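PDB 6RBN: Afp3 from Serratia entomophila, which probably forms part of the contractile sheath that surrounds the inner tube of the anti-feeding prophage, a phage-tail-like injection system. Local coordinates for residues D[414-419]-D[425-430]; D[382-387]-D[406-411]. All coordinates share one frame; numbering follows the deposited sequence.

Contact 1. Residues D[414-419]-D[425-430]; sequences ITMTQD and KMIIQV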
loop_
_atom_site.group_PDB
_atom_site.type_symbol
_atom_site.label_atom_id
_atom_site.label_comp_id
_atom_site.label_asym_id
_atom_site.label_seq_id
_atom_site.Cartn_x
_atom_site.Cartn_y
_atom_site.Cartn_z
ATOM N N ILE D 414 -8.860 -50.860 13.140
ATOM C CA ILE D 414 -9.910 -50.666 14.128
ATOM C C ILE D 414 -11.231 -51.014 13.459
ATOM O O ILE D 414 -11.477 -50.602 12.323
ATOM C CB ILE D 414 -9.941 -49.218 14.662
ATOM C CG1 ILE D 414 -8.571 -48.768 15.171
ATOM C CG2 ILE D 414 -10.916 -49.087 15.806
ATOM C CD1 ILE D 414 -7.783 -47.909 14.187
ATOM N N THR D 415 -12.061 -51.798 14.147
ATOM C CA THR D 415 -13.448 -52.185 13.827
ATOM C C THR D 415 -13.589 -53.101 12.613
ATOM O O THR D 415 -14.697 -53.581 12.372
ATOM C CB THR D 415 -14.402 -50.997 13.593
ATOM O OG1 THR D 415 -14.038 -50.309 12.394
ATOM C CG2 THR D 415 -14.354 -50.021 14.743
ATOM N N MET D 416 -12.530 -53.379 11.857
ATOM C CA MET D 416 -12.637 -54.262 10.704
ATOM C C MET D 416 -11.402 -55.138 10.589
ATOM O O MET D 416 -10.425 -54.977 11.322
ATOM C CB MET D 416 -12.836 -53.504 9.388
ATOM C CG MET D 416 -14.250 -53.045 9.130
ATOM S SD MET D 416 -14.496 -52.464 7.446
ATOM C CE MET D 416 -13.988 -50.763 7.553
ATOM N N THR D 417 -11.489 -56.106 9.685
ATOM C CA THR D 417 -10.362 -56.888 9.209
ATOM C C THR D 417 -10.382 -56.853 7.690
ATOM O O THR D 417 -11.407 -56.546 7.081
ATOM C CB THR D 417 -10.409 -58.344 9.696
ATOM O OG1 THR D 417 -11.612 -58.967 9.232
ATOM C CG2 THR D 417 -10.342 -58.424 11.214
ATOM N N GLN D 418 -9.240 -57.190 7.082
ATOM C CA GLN D 418 -9.108 -57.122 5.628
ATOM C C GLN D 418 -10.010 -58.132 4.923
ATOM O O GLN D 418 -10.463 -57.878 3.801
ATOM C CB GLN D 418 -7.641 -57.325 5.239
ATOM C CG GLN D 418 -7.337 -57.201 3.756
ATOM C CD GLN D 418 -7.721 -55.853 3.190
ATOM O OE1 GLN D 418 -8.730 -55.723 2.500
ATOM N NE2 GLN D 418 -6.914 -54.843 3.473
ATOM N N ASP D 419 -10.332 -59.246 5.582
ATOM C CA ASP D 419 -11.272 -60.207 5.022
ATOM C C ASP D 419 -12.697 -59.662 4.976
ATOM O O ASP D 419 -13.507 -60.141 4.177
ATOM C CB ASP D 419 -11.224 -61.506 5.830
ATOM C CG ASP D 419 -12.000 -62.634 5.177
ATOM O OD1 ASP D 419 -11.507 -63.201 4.181
ATOM O OD2 ASP D 419 -13.110 -62.949 5.658
ATOM N N LYS D 425 -18.144 -54.883 3.012
ATOM C CA LYS D 425 -18.872 -54.253 4.100
ATOM C C LYS D 425 -17.945 -53.345 4.893
ATOM O O LYS D 425 -16.731 -53.559 4.943
ATOM C CB LYS D 425 -19.512 -55.303 5.018
ATOM C CG LYS D 425 -18.526 -56.169 5.762
ATOM C CD LYS D 425 -19.225 -57.197 6.622
ATOM C CE LYS D 425 -19.791 -58.314 5.777
ATOM N NZ LYS D 425 -20.344 -59.401 6.623
ATOM N N MET D 426 -18.526 -52.310 5.494
ATOM C CA MET D 426 -17.823 -51.465 6.444
ATOM C C MET D 426 -18.530 -51.528 7.790
ATOM O O MET D 426 -19.759 -51.614 7.855
ATOM C CB MET D 426 -17.703 -50.014 5.951
ATOM C CG MET D 426 -18.997 -49.262 5.762
ATOM S SD MET D 426 -18.722 -47.585 5.164
ATOM C CE MET D 426 -18.289 -47.901 3.462
ATOM N N ILE D 427 -17.745 -51.520 8.864
ATOM C CA ILE D 427 -18.252 -51.701 10.219
ATOM C C ILE D 427 -17.890 -50.475 11.040
ATOM O O ILE D 427 -16.719 -50.093 11.111
ATOM C CB ILE D 427 -17.698 -52.985 10.864
ATOM C CG1 ILE D 427 -18.192 -54.209 10.101
ATOM C CG2 ILE D 427 -18.113 -53.079 12.316
ATOM C CD1 ILE D 427 -17.571 -55.487 10.549
ATOM N N ILE D 428 -18.901 -49.860 11.649
ATOM C CA ILE D 428 -18.781 -48.585 12.343
ATOM C C ILE D 428 -19.243 -48.790 13.775
ATOM O O ILE D 428 -20.285 -49.411 14.007
ATOM C CB ILE D 428 -19.642 -47.512 11.660
ATOM C CG1 ILE D 428 -19.327 -47.455 10.174
ATOM C CG2 ILE D 428 -19.386 -46.150 12.266
ATOM C CD1 ILE D 428 -20.445 -46.904 9.388
ATOM N N GLN D 429 -18.485 -48.269 14.731
ATOM C CA GLN D 429 -18.864 -48.326 16.137
ATOM C C GLN D 429 -19.269 -46.939 16.602
ATOM O O GLN D 429 -18.437 -46.029 16.655
ATOM C CB GLN D 429 -17.726 -48.871 16.995
ATOM C CG GLN D 429 -17.454 -50.332 16.762
ATOM C CD GLN D 429 -16.316 -50.840 17.603
ATOM O OE1 GLN D 429 -15.694 -50.080 18.340
ATOM N NE2 GLN D 429 -16.024 -52.127 17.490
ATOM N N VAL D 430 -20.545 -46.783 16.940
ATOM C CA VAL D 430 -21.108 -45.525 17.404
ATOM C C VAL D 430 -21.600 -45.724 18.827
ATOM O O VAL D 430 -22.280 -46.712 19.122
ATOM C CB VAL D 430 -22.256 -45.059 16.482
ATOM C CG1 VAL D 430 -22.860 -43.764 16.974
ATOM C CG2 VAL D 430 -21.773 -44.916 15.057
#
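Thr-415 and Ile-427 have the closest CA atoms of the two segments, 6.0 Å apart, where the loop before helix 418-422 passes strand 425-432; Thr-415 has a positive phi (68°). Its CB points toward the strand. OG1, held between the backbone N and the carbonyl carbon (chi1 68°), comes within 3.0 Å of Ile-427 O, although its hydrogen bond runs to Ile-414 O. CG2 lies over the amide of Gln-429, 3.6 Å from CD and about equally far from OE1 and NE2, as the two side chains run past one another head to tail. Met-416 crosses Ile-427 at a slant, with its CG 3.9 Å from Ile-427 CB. Bent at its last torsion, the thioether reaches along the strand: SD accepts a weak hydrogen bond from Ile-427 N (3.7 Å, N-H...S angle 143°), and CE packs 4.1 Å from Met-426 CB. Gln-429 OE1 is hydrogen-bonded to Ser-19 OG of a chain of Afp2. Met-416 and Met-426 both lie on Trp-377 of helix 374-392, while strand 425-432 pairs in parallel with a strand of another Afp2 chain, extending the sheet between subunits, consistent with the strand sharing known from contractile sheaths.

Contact 2. Residues D[382-387]-D[406-411]; sequences TAIDNY and YFVRVG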
loop_
_atom_site.group_PDB
_atom_site.type_symbol
_atom_site.label_atom_id
_atom_site.label_comp_id
_atom_site.label_asym_id
_atom_site.label_seq_id
_atom_site.Cartn_x
_atom_site.Cartn_y
_atom_site.Cartn_z
ATOM N N THR D 382 -17.768 -38.623 9.179
ATOM C CA THR D 382 -18.099 -37.216 9.366
ATOM C C THR D 382 -19.606 -36.993 9.318
ATOM O O THR D 382 -20.139 -36.145 10.041
ATOM C CB THR D 382 -17.385 -36.385 8.304
ATOM O OG1 THR D 382 -15.981 -36.656 8.363
ATOM C CG2 THR D 382 -17.582 -34.902 8.525
ATOM N N ALA D 383 -20.311 -37.770 8.492
ATOM C CA ALA D 383 -21.762 -37.642 8.405
ATOM C C ALA D 383 -22.450 -38.106 9.681
ATOM O O ALA D 383 -23.537 -37.619 10.006
ATOM C CB ALA D 383 -22.287 -38.431 7.208
ATOM N N ILE D 384 -21.840 -39.035 10.413
ATOM C CA ILE D 384 -22.378 -39.431 11.708
ATOM C C ILE D 384 -21.944 -38.444 12.782
ATOM O O ILE D 384 -22.722 -38.104 13.678
ATOM C CB ILE D 384 -21.945 -40.872 12.036
ATOM C CG1 ILE D 384 -22.454 -41.830 10.968
ATOM C CG2 ILE D 384 -22.502 -41.322 13.364
ATOM C CD1 ILE D 384 -21.890 -43.216 11.090
ATOM N N ASP D 385 -20.711 -37.940 12.683
ATOM C CA ASP D 385 -20.196 -36.993 13.666
ATOM C C ASP D 385 -20.898 -35.645 13.582
ATOM O O ASP D 385 -21.044 -34.962 14.601
ATOM C CB ASP D 385 -18.694 -36.816 13.472
ATOM C CG ASP D 385 -18.055 -35.980 14.557
ATOM O OD1 ASP D 385 -17.847 -36.508 15.666
ATOM O OD2 ASP D 385 -17.766 -34.793 14.303
ATOM N N ASN D 386 -21.337 -35.244 12.389
ATOM C CA ASN D 386 -22.115 -34.015 12.275
ATOM C C ASN D 386 -23.515 -34.189 12.836
ATOM O O ASN D 386 -24.103 -33.226 13.338
ATOM C CB ASN D 386 -22.197 -33.559 10.822
ATOM C CG ASN D 386 -20.886 -33.032 10.300
ATOM O OD1 ASN D 386 -20.142 -32.366 11.018
ATOM N ND2 ASN D 386 -20.604 -33.299 9.037
ATOM N N TYR D 387 -24.069 -35.397 12.751
ATOM C CA TYR D 387 -25.395 -35.637 13.303
ATOM C C TYR D 387 -25.353 -35.694 14.822
ATOM O O TYR D 387 -26.215 -35.125 15.499
ATOM C CB TYR D 387 -25.981 -36.929 12.735
ATOM C CG TYR D 387 -27.349 -37.238 13.280
ATOM C CD1 TYR D 387 -28.461 -36.538 12.844
ATOM C CD2 TYR D 387 -27.530 -38.221 14.243
ATOM C CE1 TYR D 387 -29.712 -36.807 13.346
ATOM C CE2 TYR D 387 -28.775 -38.493 14.752
ATOM C CZ TYR D 387 -29.861 -37.785 14.300
ATOM O OH TYR D 387 -31.109 -38.056 14.803
ATOM N N TYR D 406 -20.359 -38.740 22.954
ATOM C CA TYR D 406 -20.424 -39.702 21.862
ATOM C C TYR D 406 -19.024 -39.997 21.343
ATOM O O TYR D 406 -18.045 -39.363 21.740
ATOM C CB TYR D 406 -21.335 -39.192 20.736
ATOM C CG TYR D 406 -20.865 -37.918 20.066
ATOM C CD1 TYR D 406 -21.212 -36.676 20.576
ATOM C CD2 TYR D 406 -20.102 -37.960 18.905
ATOM C CE1 TYR D 406 -20.789 -35.515 19.969
ATOM C CE2 TYR D 406 -19.677 -36.807 18.294
ATOM C CZ TYR D 406 -20.023 -35.588 18.828
ATOM O OH TYR D 406 -19.601 -34.435 18.213
ATOM N N PHE D 407 -18.951 -40.978 20.443
ATOM C CA PHE D 407 -17.749 -41.284 19.681
ATOM C C PHE D 407 -18.155 -42.026 18.417
ATOM O O PHE D 407 -19.143 -42.763 18.408
ATOM C CB PHE D 407 -16.734 -42.115 20.485
ATOM C CG PHE D 407 -17.204 -43.501 20.848
ATOM C CD1 PHE D 407 -17.941 -43.712 21.996
ATOM C CD2 PHE D 407 -16.860 -44.598 20.071
ATOM C CE1 PHE D 407 -18.362 -44.979 22.340
ATOM C CE2 PHE D 407 -17.284 -45.863 20.408
ATOM C CZ PHE D 407 -18.031 -46.052 21.543
ATOM N N VAL D 408 -17.391 -41.823 17.346
ATOM C CA VAL D 408 -17.547 -42.570 16.103
ATOM C C VAL D 408 -16.187 -43.147 15.739
ATOM O O VAL D 408 -15.188 -42.422 15.731
ATOM C CB VAL D 408 -18.080 -41.690 14.951
ATOM C CG1 VAL D 408 -18.307 -42.529 13.708
ATOM C CG2 VAL D 408 -19.350 -40.969 15.341
ATOM N N ARG D 409 -16.142 -44.447 15.448
ATOM C CA ARG D 409 -14.895 -45.133 15.137
ATOM C C ARG D 409 -15.048 -45.955 13.868
ATOM O O ARG D 409 -16.002 -46.719 13.726
ATOM C CB ARG D 409 -14.468 -46.047 16.285
ATOM C CG ARG D 409 -14.098 -45.312 17.548
ATOM C CD ARG D 409 -13.802 -46.272 18.672
ATOM N NE ARG D 409 -13.559 -45.557 19.918
ATOM C CZ ARG D 409 -13.390 -46.147 21.095
ATOM N NH1 ARG D 409 -13.443 -47.467 21.191
ATOM N NH2 ARG D 409 -13.177 -45.416 22.180
ATOM N N VAL D 410 -14.092 -45.796 12.955
ATOM C CA VAL D 410 -14.029 -46.595 11.737
ATOM C C VAL D 410 -12.572 -46.632 11.289
ATOM O O VAL D 410 -11.811 -45.687 11.521
ATOM C CB VAL D 410 -14.987 -46.038 10.652
ATOM C CG1 VAL D 410 -14.560 -44.664 10.165
ATOM C CG2 VAL D 410 -15.155 -47.013 9.491
ATOM N N GLY D 411 -12.166 -47.757 10.713
ATOM C CA GLY D 411 -10.806 -47.895 10.233
ATOM C C GLY D 411 -10.598 -49.289 9.684
ATOM O O GLY D 411 -11.546 -50.058 9.538
#
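Ile-384 and Asp-385, consecutive residues of helix 374-392, meet Val-408 and Tyr-406, two residues apart in segment 406-411, in two separate pairings of different character. The helix and strand segments run almost exactly antiparallel, with 174° between their directions and axes 8.7 Å apart, and Asp-385 and Val-408 have the nearest CA atoms at 6.6 Å.

The apolar pairing has its closest approach between single methyl branches. Ile-384 and Val-408 both point toward the opposite segment, and their side chains pass at a slant, so that CG2 of Ile-384 lies 3.7 Å from CG2 of Val-408. Ile-384 also packs against Ile-360 and Leu-364 of helix 347-364 and against Ile-428 and Val-430 of strand 425-432, which places this pairing between helices and sheet.

The second pairing joins a carboxylate to an aromatic edge. Asp-385 extends CG opposite its backbone N (chi1 -173°), carrying OD1 to the rim of the Tyr-406 ring, near the ring plane and 3.2 Å from CE2. The side chains cross at about a right angle, and the carboxylate plane is turned 54° from that of the ring. Tyr-406 OH lies farther from the same oxygen, at 3.7 Å, and the two are not hydrogen-bonded. The ring also rests on Leu-388 and Tyr-389, one helical turn further along helix 374-392.

With no hydrogen bond across the segments, the contact depends on shape and on electrostatics of modest strength: methyl packing at one pairing and, at the other, a carboxylate oxygen beside the CE2 C-H, whose partly positive hydrogen would probably make this edge-on approach mildly favourable.

How the contacts relate
Following the chain from its N terminus, contact 2 comes first: it closes the connection that leaves helix 374-392 and returns as strand 406-409 alongside it. Only after that does contact 1 close the shorter excursion through helix 418-422 into strand 425-432, so the two loops lie in series and neither nest nor cross. Their centres are 13 Å apart, and they meet directly: Arg-409 N is 3.0 Å from Gln-429 O, a probable hydrogen bond between antiparallel neighbouring strands, and Met-416 CE packs on Gly-411 O. Within the C-terminal family region, contact 2 joins helix to sheet, and contact 1 joins the lead-in to helix 418-422 to the partner strand of that sheet.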